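Local coordinates for protein malonyl-CoA decarboxylase (Rhodopseudomonas palustris, PDB 4KSA) that probably catalyses the decarboxylation of malonyl-CoA to acetyl-CoA and carbon dioxide, at residues N342-D346 against F395-R399; A334-L338 against L353-V357. The contacts are given in a common frame with arbitrary orientation. Residues are numbered along the deposited sequence.

Contact 1: N342-D346 against F395-R399; sequences NWFDD and FLGDR
Two loop segments meet through their side chains. N342-D346 forms a tight turn, 3-10 at W343 and F344, closed by backbone hydrogen bonds from D345 N to N342 O (2.5 Å) and from D346 N to W343 O (3.0 Å). The closest CA atoms belong to F344 and L396, 7.6 Å apart. F395 (chi1 t) brings CZ to 3.5 Å from W343 CH2; the six-membered rings meet rim to rim, centroids 5.7 Å apart and planes at 45°. L396, with left-handed helical backbone angles (52/43), directs CD2 to W343 CH2 (3.6 Å) and F344 CB (3.7 Å). R399 (chi1 p) lays CB over one face of the F344 ring and runs on toward D345, its guanidinium face covering F344 CD2, 3.3 Å from NH1. A long salt bridge, R399 NH1 to D345 OD1 (3.8 Å), marks the exposed edge; W343 is buried. This is loop-on-loop packing: the lead-in to helix 347-367, N-capped by D346, rests on the link from strand 389-394 to helix 401-407, whose M404 touches W343, F344, L396 and R399.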
ATOM      1  N   ASN A 342      43.286  33.685  15.555  1.00 91.52           N
ATOM      2  CA  ASN A 342      42.824  32.409  16.074  1.00 89.51           C
ATOM      3  C   ASN A 342      42.877  32.345  17.585  1.00 87.72           C
ATOM      4  O   ASN A 342      43.431  31.400  18.139  1.00 88.15           O
ATOM      5  CB  ASN A 342      43.679  31.273  15.509  1.00 90.24           C
ATOM      6  CG  ASN A 342      43.948  31.421  14.028  1.00 91.87           C
ATOM      7  OD1 ASN A 342      44.583  32.386  13.589  1.00 92.03           O
ATOM      8  ND2 ASN A 342      43.467  30.462  13.243  1.00 93.33           N
ATOM      9  N   TRP A 343      42.297  33.332  18.259  1.00 85.44           N
ATOM     10  CA  TRP A 343      42.316  33.334  19.716  1.00 83.56           C
ATOM     11  C   TRP A 343      42.014  31.952  20.296  1.00 83.89           C
ATOM     12  O   TRP A 343      42.570  31.571  21.326  1.00 84.41           O
ATOM     13  CB  TRP A 343      41.319  34.354  20.274  1.00 81.20           C
ATOM     14  CG  TRP A 343      39.895  34.087  19.913  1.00 79.08           C
ATOM     15  CD1 TRP A 343      39.190  34.641  18.885  1.00 78.29           C
ATOM     16  CD2 TRP A 343      38.999  33.198  20.585  1.00 77.90           C
ATOM     17  NE1 TRP A 343      37.906  34.153  18.877  1.00 77.36           N
ATOM     18  CE2 TRP A 343      37.763  33.265  19.909  1.00 77.39           C
ATOM     19  CE3 TRP A 343      39.122  32.348  21.693  1.00 77.56           C
ATOM     20  CZ2 TRP A 343      36.654  32.516  20.305  1.00 76.46           C
ATOM     21  CZ3 TRP A 343      38.021  31.603  22.087  1.00 78.45           C
ATOM     22  CH2 TRP A 343      36.801  31.693  21.393  1.00 77.57           C
ATOM     23  N   PHE A 344      41.143  31.199  19.629  1.00 84.16           N
ATOM     24  CA  PHE A 344      40.784  29.864  20.096  1.00 84.54           C
ATOM     25  C   PHE A 344      41.986  28.913  20.138  1.00 84.25           C
ATOM     26  O   PHE A 344      41.946  27.877  20.804  1.00 83.68           O
ATOM     27  CB  PHE A 344      39.652  29.261  19.234  1.00 84.50           C
ATOM     28  CG  PHE A 344      39.952  29.206  17.753  1.00 85.31           C
ATOM     29  CD1 PHE A 344      39.717  30.309  16.936  1.00 84.87           C
ATOM     30  CD2 PHE A 344      40.464  28.045  17.176  1.00 85.70           C
ATOM     31  CE1 PHE A 344      39.987  30.256  15.563  1.00 85.79           C
ATOM     32  CE2 PHE A 344      40.737  27.981  15.805  1.00 86.76           C
ATOM     33  CZ  PHE A 344      40.498  29.090  14.998  1.00 86.02           C
ATOM     34  N   ASP A 345      43.057  29.267  19.436  1.00 83.94           N
ATOM     35  CA  ASP A 345      44.247  28.435  19.430  1.00 84.39           C
ATOM     36  C   ASP A 345      45.174  28.714  20.624  1.00 84.43           C
ATOM     37  O   ASP A 345      46.334  28.313  20.627  1.00 84.61           O
ATOM     38  CB  ASP A 345      45.008  28.607  18.113  1.00 84.57           C
ATOM     39  CG  ASP A 345      44.278  27.981  16.936  1.00 86.53           C
ATOM     40  OD1 ASP A 345      43.518  27.014  17.165  1.00 85.91           O
ATOM     41  OD2 ASP A 345      44.475  28.442  15.787  1.00 86.88           O
ATOM     42  N   ASP A 346      44.657  29.401  21.638  1.00 84.57           N
ATOM     43  CA  ASP A 346      45.434  29.701  22.835  1.00 84.32           C
ATOM     44  C   ASP A 346      44.632  29.357  24.085  1.00 83.70           C
ATOM     45  O   ASP A 346      43.927  30.204  24.624  1.00 82.94           O
ATOM     46  CB  ASP A 346      45.814  31.181  22.887  1.00 86.36           C
ATOM     47  CG  ASP A 346      46.589  31.540  24.154  1.00 88.43           C
ATOM     48  OD1 ASP A 346      47.747  31.090  24.301  1.00 89.46           O
ATOM     49  OD2 ASP A 346      46.036  32.264  25.010  1.00 88.82           O
ATOM     50  N   PHE A 395      30.758  26.316  24.744  1.00 62.29           N
ATOM     51  CA  PHE A 395      31.801  27.240  24.318  1.00 61.89           C
ATOM     52  C   PHE A 395      32.742  26.503  23.362  1.00 61.60           C
ATOM     53  O   PHE A 395      33.130  25.362  23.619  1.00 61.43           O
ATOM     54  CB  PHE A 395      32.594  27.752  25.529  1.00 61.68           C
ATOM     55  CG  PHE A 395      33.573  28.845  25.189  1.00 61.64           C
ATOM     56  CD1 PHE A 395      33.128  30.146  24.953  1.00 61.82           C
ATOM     57  CD2 PHE A 395      34.926  28.566  25.043  1.00 59.73           C
ATOM     58  CE1 PHE A 395      34.020  31.150  24.571  1.00 60.44           C
ATOM     59  CE2 PHE A 395      35.823  29.566  24.660  1.00 60.67           C
ATOM     60  CZ  PHE A 395      35.369  30.857  24.424  1.00 59.45           C
ATOM     61  N   LEU A 396      33.091  27.155  22.257  1.00 61.23           N
ATOM     62  CA  LEU A 396      33.990  26.574  21.263  1.00 59.93           C
ATOM     63  C   LEU A 396      33.592  25.186  20.766  1.00 59.52           C
ATOM     64  O   LEU A 396      34.432  24.305  20.617  1.00 57.09           O
ATOM     65  CB  LEU A 396      35.416  26.540  21.814  1.00 59.41           C
ATOM     66  CG  LEU A 396      36.133  27.891  21.787  1.00 60.09           C
ATOM     67  CD1 LEU A 396      37.530  27.795  22.396  1.00 58.04           C
ATOM     68  CD2 LEU A 396      36.216  28.341  20.342  1.00 61.28           C
ATOM     69  N   GLY A 397      32.304  24.997  20.504  1.00 60.67           N
ATOM     70  CA  GLY A 397      31.846  23.719  20.000  1.00 63.60           C
ATOM     71  C   GLY A 397      32.165  23.587  18.518  1.00 65.59           C
ATOM     72  O   GLY A 397      32.425  22.489  18.021  1.00 66.30           O
ATOM     73  N   ASP A 398      32.156  24.708  17.805  1.00 66.19           N
ATOM     74  CA  ASP A 398      32.445  24.689  16.379  1.00 69.51           C
ATOM     75  C   ASP A 398      33.452  25.768  15.990  1.00 71.47           C
ATOM     76  O   ASP A 398      33.116  26.950  15.907  1.00 70.76           O
ATOM     77  CB  ASP A 398      31.143  24.873  15.591  1.00 70.74           C
ATOM     78  CG  ASP A 398      31.369  24.944  14.097  1.00 71.17           C
ATOM     79  OD1 ASP A 398      32.197  24.159  13.585  1.00 73.02           O
ATOM     80  OD2 ASP A 398      30.712  25.774  13.432  1.00 70.34           O
ATOM     81  N   ARG A 399      34.694  25.369  15.755  1.00 73.75           N
ATOM     82  CA  ARG A 399      35.693  26.356  15.384  1.00 77.00           C
ATOM     83  C   ARG A 399      35.884  26.451  13.887  1.00 77.26           C
ATOM     84  O   ARG A 399      36.872  27.015  13.404  1.00 78.41           O
ATOM     85  CB  ARG A 399      37.029  26.080  16.082  1.00 79.47           C
ATOM     86  CG  ARG A 399      37.576  24.675  15.956  1.00 82.89           C
ATOM     87  CD  ARG A 399      38.777  24.536  16.880  1.00 84.94           C
ATOM     88  NE  ARG A 399      38.426  24.937  18.242  1.00 87.36           N
ATOM     89  CZ  ARG A 399      39.306  25.275  19.183  1.00 89.65           C
ATOM     90  NH1 ARG A 399      40.612  25.268  18.919  1.00 89.69           N
ATOM     91  NH2 ARG A 399      38.879  25.625  20.394  1.00 89.78           N
TER

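Contact 2: A334-L338 against L353-V357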
ATOM      1  N   ALA A 334      38.229  42.292  27.958  1.00 66.76           N
ATOM      2  CA  ALA A 334      38.423  40.876  27.613  1.00 66.60           C
ATOM      3  C   ALA A 334      37.906  40.518  26.209  1.00 65.54           C
ATOM      4  O   ALA A 334      38.581  39.853  25.425  1.00 64.01           O
ATOM      5  CB  ALA A 334      37.737  39.994  28.656  1.00 67.08           C
ATOM      6  N   LEU A 335      36.696  40.964  25.907  1.00 65.86           N
ATOM      7  CA  LEU A 335      36.082  40.708  24.615  1.00 67.13           C
ATOM      8  C   LEU A 335      36.999  41.036  23.441  1.00 68.24           C
ATOM      9  O   LEU A 335      36.940  40.373  22.405  1.00 66.78           O
ATOM     10  CB  LEU A 335      34.789  41.517  24.502  1.00 64.94           C
ATOM     11  CG  LEU A 335      33.450  40.783  24.494  1.00 63.01           C
ATOM     12  CD1 LEU A 335      33.479  39.512  25.336  1.00 60.86           C
ATOM     13  CD2 LEU A 335      32.412  41.758  25.007  1.00 62.23           C
ATOM     14  N   GLU A 336      37.838  42.059  23.600  1.00 71.61           N
ATOM     15  CA  GLU A 336      38.757  42.473  22.534  1.00 75.28           C
ATOM     16  C   GLU A 336      39.551  41.288  22.004  1.00 76.29           C
ATOM     17  O   GLU A 336      40.127  41.346  20.915  1.00 75.82           O
ATOM     18  CB  GLU A 336      39.731  43.546  23.034  1.00 77.55           C
ATOM     19  CG  GLU A 336      39.083  44.858  23.453  1.00 80.65           C
ATOM     20  CD  GLU A 336      40.108  45.924  23.812  1.00 82.06           C
ATOM     21  OE1 GLU A 336      40.879  45.718  24.775  1.00 82.70           O
ATOM     22  OE2 GLU A 336      40.143  46.971  23.126  1.00 82.80           O
ATOM     23  N   ALA A 337      39.582  40.218  22.791  1.00 78.22           N
ATOM     24  CA  ALA A 337      40.290  39.002  22.417  1.00 80.14           C
ATOM     25  C   ALA A 337      39.620  38.368  21.199  1.00 81.78           C
ATOM     26  O   ALA A 337      40.291  37.850  20.304  1.00 81.53           O
ATOM     27  CB  ALA A 337      40.294  38.024  23.589  1.00 78.83           C
ATOM     28  N   LEU A 338      38.292  38.420  21.167  1.00 83.38           N
ATOM     29  CA  LEU A 338      37.532  37.851  20.064  1.00 85.20           C
ATOM     30  C   LEU A 338      37.939  38.450  18.725  1.00 86.91           C
ATOM     31  O   LEU A 338      37.721  37.847  17.678  1.00 86.87           O
ATOM     32  CB  LEU A 338      36.037  38.067  20.299  1.00 84.29           C
ATOM     33  CG  LEU A 338      35.486  37.303  21.503  1.00 83.63           C
ATOM     34  CD1 LEU A 338      34.082  37.771  21.833  1.00 81.81           C
ATOM     35  CD2 LEU A 338      35.518  35.815  21.198  1.00 82.21           C
ATOM     36  N   LEU A 353      38.056  33.860  28.057  1.00 74.76           N
ATOM     37  CA  LEU A 353      36.832  34.284  27.376  1.00 70.51           C
ATOM     38  C   LEU A 353      35.585  33.514  27.791  1.00 68.38           C
ATOM     39  O   LEU A 353      34.536  34.111  28.043  1.00 66.83           O
ATOM     40  CB  LEU A 353      37.007  34.138  25.865  1.00 68.64           C
ATOM     41  CG  LEU A 353      37.641  35.285  25.093  1.00 66.52           C
ATOM     42  CD1 LEU A 353      37.952  34.824  23.686  1.00 65.67           C
ATOM     43  CD2 LEU A 353      36.688  36.479  25.081  1.00 65.72           C
ATOM     44  N   LYS A 354      35.712  32.187  27.842  1.00 66.56           N
ATOM     45  CA  LYS A 354      34.602  31.294  28.186  1.00 65.06           C
ATOM     46  C   LYS A 354      33.622  31.817  29.241  1.00 64.68           C
ATOM     47  O   LYS A 354      32.415  31.750  29.051  1.00 64.73           O
ATOM     48  CB  LYS A 354      35.131  29.919  28.612  1.00 63.54           C
ATOM     49  CG  LYS A 354      34.034  28.980  29.071  1.00 63.39           C
ATOM     50  CD  LYS A 354      34.547  27.641  29.583  1.00 62.05           C
ATOM     51  CE  LYS A 354      34.631  26.603  28.482  1.00 62.21           C
ATOM     52  NZ  LYS A 354      34.800  25.231  29.047  1.00 61.58           N
ATOM     53  N   PRO A 355      34.123  32.338  30.370  1.00 65.02           N
ATOM     54  CA  PRO A 355      33.181  32.837  31.377  1.00 64.29           C
ATOM     55  C   PRO A 355      32.394  34.066  30.932  1.00 63.25           C
ATOM     56  O   PRO A 355      31.182  34.130  31.124  1.00 64.01           O
ATOM     57  CB  PRO A 355      34.078  33.131  32.569  1.00 64.23           C
ATOM     58  CG  PRO A 355      35.361  33.553  31.904  1.00 66.29           C
ATOM     59  CD  PRO A 355      35.513  32.500  30.832  1.00 65.13           C
ATOM     60  N   ILE A 356      33.070  35.045  30.342  1.00 61.63           N
ATOM     61  CA  ILE A 356      32.363  36.236  29.906  1.00 61.37           C
ATOM     62  C   ILE A 356      31.389  35.941  28.758  1.00 60.16           C
ATOM     63  O   ILE A 356      30.240  36.392  28.786  1.00 59.61           O
ATOM     64  CB  ILE A 356      33.349  37.394  29.495  1.00 62.14           C
ATOM     65  CG1 ILE A 356      32.556  38.603  28.965  1.00 61.86           C
ATOM     66  CG2 ILE A 356      34.324  36.918  28.419  1.00 61.81           C
ATOM     67  CD1 ILE A 356      31.398  39.064  29.870  1.00 62.35           C
ATOM     68  N   VAL A 357      31.830  35.180  27.760  1.00 58.11           N
ATOM     69  CA  VAL A 357      30.957  34.865  26.636  1.00 56.30           C
ATOM     70  C   VAL A 357      29.728  34.066  27.058  1.00 57.11           C
ATOM     71  O   VAL A 357      28.597  34.509  26.851  1.00 57.31           O
ATOM     72  CB  VAL A 357      31.714  34.108  25.528  1.00 53.63           C
ATOM     73  CG1 VAL A 357      30.747  33.494  24.559  1.00 51.92           C
ATOM     74  CG2 VAL A 357      32.606  35.070  24.789  1.00 52.26           C
TER
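Helix 329-335 and the irregular helical turn that follows it pack against the first half of helix 347-367 through aliphatic side chains, with no hydrogen bond passing between the segments. A334 lies nearest in backbone terms, its CA 6.8 Å from that of L353, a close approach consistent with its small side chain, and its carbonyl O rests 3.9 Å from L353 CD2. L335 sends its side chain along the interface: CD1 comes within 3.9 Å of I356 CG1 and 4.4 Å of L353 CD2, tying together two residues nearly one turn apart on the second helix. E336 points away, and the chain, though no longer regularly bonded as a helix, keeps helical backbone angles, so that A337 points at the partner and L338, set sideways, brings its end to it. A337 CB sits 4.0 Å from L353 CD1. L338 reaches the same methyl more closely, CD2 to L353 CD1 at 3.6 Å, while its CD1 approaches V357 CG2 at 4.3 Å. L353 is thus the central residue, its two methyls lying among A334, L335, A337 and L338. On the far helix L353, I356 and V357 supply the apolar face, whereas K354 and P355 lie on the exposed side, where the helix is kinked at P355. Residues L315 and F311 of helix 311-320 extend the core beyond L338 and V357, respectively. Such packing is that of two consecutive helices folded together across an intervening loop, here in the acetyltransferase-like (GNAT) C-terminal domain, remote from the magnesium-binding H162.

How the contacts relate
Contacts 1 and 2 lie about 11 Å apart, centre to centre, on the same side of the chain's centre. Their segments alternate along the sequence: 334-338, 342-346, 353-357 and finally 395-399. The connection between helices 329-335 and 347-367 therefore contributes to both, and W343 joins them, its CE3 3.4 Å from L353 CD1 and its CZ2 3.6 Å from L338 CD2. A second link comes from F395 CE1, 3.7 Å from K354 CA. An apolar cluster centred on W343 thus joins the helical pair to the loop after strand 389-394, which is outermost in the mixed sheet of this chain, all in the C-terminal domain.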